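Local coordinates for protein of unknown function VPA0982 (Vibrio parahaemolyticus, PDB 2QIP) that is of unknown function but carries a NYN domain of the PIN clan and so may act as an RNA nuclease, at residues Leu123-Glu126 / Arg127-Arg131. Residues are numbered along the deposited sequence; the frame is centred on the assembly and turned at random.
Sequences LLVE and RIQQR. With EDO (1,2-ethanediol), chain D; EDO (1,2-ethanediol), chain E.
Glu-126 and Gln-130, one turn apart on a single helix, stack their carboxylate and amide planes almost parallel, 2° apart, with Gln-130 NE2 lying 3.6 Å from Glu-126 CG. The Glu-126 chain leaves with CG anti to the backbone N (chi1 173°) and runs extended, which carries OE1 to a water 2.7 Å away. That water also donates to Leu-123 O and accepts from Arg-127 NE at 3.0 Å, meeting the guanidinium at its edge and in its plane; it bridges carboxylate and guanidinium, whose charged atoms do not touch. Bends at chi2 and chi3 fold Arg-127 back to this water, while its NH1 forms salt bridges with Asp-101 and Glu-104 of the second subunit. The 1,2-ethanediol of chain E, probably from the crystallisation liquor, donates through O1 to Glu-126 OE1. On the buried side, Leu-124 CD1 packs 3.9 Å from Ile-128 CD1. Val-125 CG1 lies alongside the amide of Gln-129, whose NE2 hydrogen-bonds to Asp-154 OD2 and Cys-152 O. Four i to i+4 backbone hydrogen bonds join the segments, Ile-128 N to Leu-124 O being 2.9 Å. Helix 122-132 belongs to the beta-alpha-beta crossover between parallel strands 111-115 and 135-140; Leu-124 and Ile-128 rest on helix 95-105, Val-125 and Ile-128 on strand 135-140, Val-125 also on helix 147-152.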
loop_
_atom_site.group_PDB
_atom_site.type_symbol
_atom_site.label_atom_id
_atom_site.label_comp_id
_atom_site.label_asym_id
_atom_site.label_seq_id
_atom_site.Cartn_x
_atom_site.Cartn_y
_atom_site.Cartn_z
ATOM N N LEU A 123 4.381 5.130 -6.670
ATOM C CA LEU A 123 3.011 5.589 -6.870
ATOM C C LEU A 123 2.567 6.527 -5.755
ATOM O O LEU A 123 1.773 7.463 -5.981
ATOM C CB LEU A 123 2.026 4.432 -6.991
ATOM C CG LEU A 123 1.935 3.763 -8.374
ATOM C CD1 LEU A 123 3.216 3.027 -8.739
ATOM C CD2 LEU A 123 0.750 2.814 -8.421
ATOM N N LEU A 124 3.083 6.278 -4.558
ATOM C CA LEU A 124 2.761 7.121 -3.403
ATOM C C LEU A 124 3.414 8.493 -3.536
ATOM O O LEU A 124 2.768 9.528 -3.290
ATOM C CB LEU A 124 3.204 6.428 -2.111
ATOM C CG LEU A 124 3.241 7.297 -0.847
ATOM C CD1 LEU A 124 1.852 7.843 -0.480
ATOM C CD2 LEU A 124 3.871 6.486 0.294
ATOM N N VAL A 125 4.687 8.513 -3.949
ATOM C CA VAL A 125 5.377 9.781 -4.161
ATOM C C VAL A 125 4.607 10.617 -5.194
ATOM O O VAL A 125 4.316 11.806 -4.966
ATOM C CB VAL A 125 6.831 9.522 -4.610
ATOM C CG1 VAL A 125 7.491 10.804 -5.109
ATOM C CG2 VAL A 125 7.622 8.847 -3.461
ATOM N N GLU A 126 4.271 9.996 -6.321
ATOM C CA GLU A 126 3.529 10.682 -7.382
ATOM C C GLU A 126 2.211 11.241 -6.839
ATOM O O GLU A 126 1.840 12.364 -7.154
ATOM C CB GLU A 126 3.268 9.730 -8.550
ATOM C CG GLU A 126 2.367 10.268 -9.648
ATOM C CD GLU A 126 2.081 9.212 -10.701
ATOM O OE1 GLU A 126 1.386 8.215 -10.389
ATOM O OE2 GLU A 126 2.583 9.377 -11.824
ATOM N N ARG A 127 1.489 10.462 -6.038
ATOM C CA ARG A 127 0.166 10.900 -5.570
ATOM C C ARG A 127 0.292 12.073 -4.595
ATOM O O ARG A 127 -0.543 12.981 -4.599
ATOM C CB ARG A 127 -0.588 9.745 -4.919
ATOM C CG ARG A 127 -2.099 9.958 -4.878
ATOM C CD ARG A 127 -2.756 9.942 -6.261
ATOM N NE ARG A 127 -2.481 8.713 -7.010
ATOM C CZ ARG A 127 -3.303 7.659 -7.077
ATOM N NH1 ARG A 127 -4.455 7.658 -6.438
ATOM N NH2 ARG A 127 -2.940 6.567 -7.747
ATOM N N ILE A 128 1.315 12.055 -3.741
ATOM C CA ILE A 128 1.550 13.199 -2.851
ATOM C C ILE A 128 1.811 14.473 -3.671
ATOM O O ILE A 128 1.274 15.553 -3.378
ATOM C CB ILE A 128 2.750 12.922 -1.933
ATOM C CG1 ILE A 128 2.387 11.852 -0.904
ATOM C CG2 ILE A 128 3.193 14.216 -1.225
ATOM C CD1 ILE A 128 3.606 11.259 -0.168
ATOM N N GLN A 129 2.630 14.342 -4.711
ATOM C CA GLN A 129 2.957 15.499 -5.535
ATOM C C GLN A 129 1.731 16.000 -6.301
ATOM O O GLN A 129 1.511 17.209 -6.382
ATOM C CB GLN A 129 4.098 15.161 -6.500
ATOM C CG GLN A 129 5.405 14.864 -5.771
ATOM C CD GLN A 129 6.424 14.151 -6.625
ATOM O OE1 GLN A 129 6.074 13.481 -7.600
ATOM N NE2 GLN A 129 7.708 14.286 -6.258
ATOM N N GLN A 130 0.927 15.081 -6.857
ATOM C CA GLN A 130 -0.259 15.476 -7.668
ATOM C C GLN A 130 -1.343 16.114 -6.813
ATOM O O GLN A 130 -1.878 17.197 -7.119
ATOM C CB GLN A 130 -0.843 14.266 -8.377
ATOM C CG GLN A 130 0.024 13.690 -9.473
ATOM C CD GLN A 130 -0.536 12.375 -9.992
ATOM O OE1 GLN A 130 -1.186 11.610 -9.255
ATOM N NE2 GLN A 130 -0.279 12.097 -11.268
ATOM N N ARG A 131 -1.704 15.427 -5.733
ATOM C CA ARG A 131 -2.871 15.871 -4.963
ATOM C C ARG A 131 -2.549 16.988 -3.989
ATOM O O ARG A 131 -3.374 17.907 -3.808
ATOM C CB ARG A 131 -3.517 14.693 -4.233
ATOM C CG ARG A 131 -4.073 13.692 -5.230
ATOM C CD ARG A 131 -4.882 12.587 -4.608
ATOM N NE ARG A 131 -6.125 13.043 -3.968
ATOM C CZ ARG A 131 -7.252 13.371 -4.602
ATOM N NH1 ARG A 131 -7.317 13.395 -5.936
ATOM N NH2 ARG A 131 -8.309 13.747 -3.892
HETATM C C1 EDO D . -5.692 11.353 -7.646
HETATM O O1 EDO D . -6.103 10.178 -8.345
HETATM C C2 EDO D . -5.313 12.491 -8.573
HETATM O O2 EDO D . -3.887 12.628 -8.561
HETATM C C1 EDO E . 4.674 6.333 -10.594
HETATM O O1 EDO E . 3.399 6.144 -11.226
HETATM C C2 EDO E . 5.681 5.496 -11.364
HETATM O O2 EDO E . 5.773 6.028 -12.692
HETATM O O HOH W 1 0.043 7.645 -8.173
#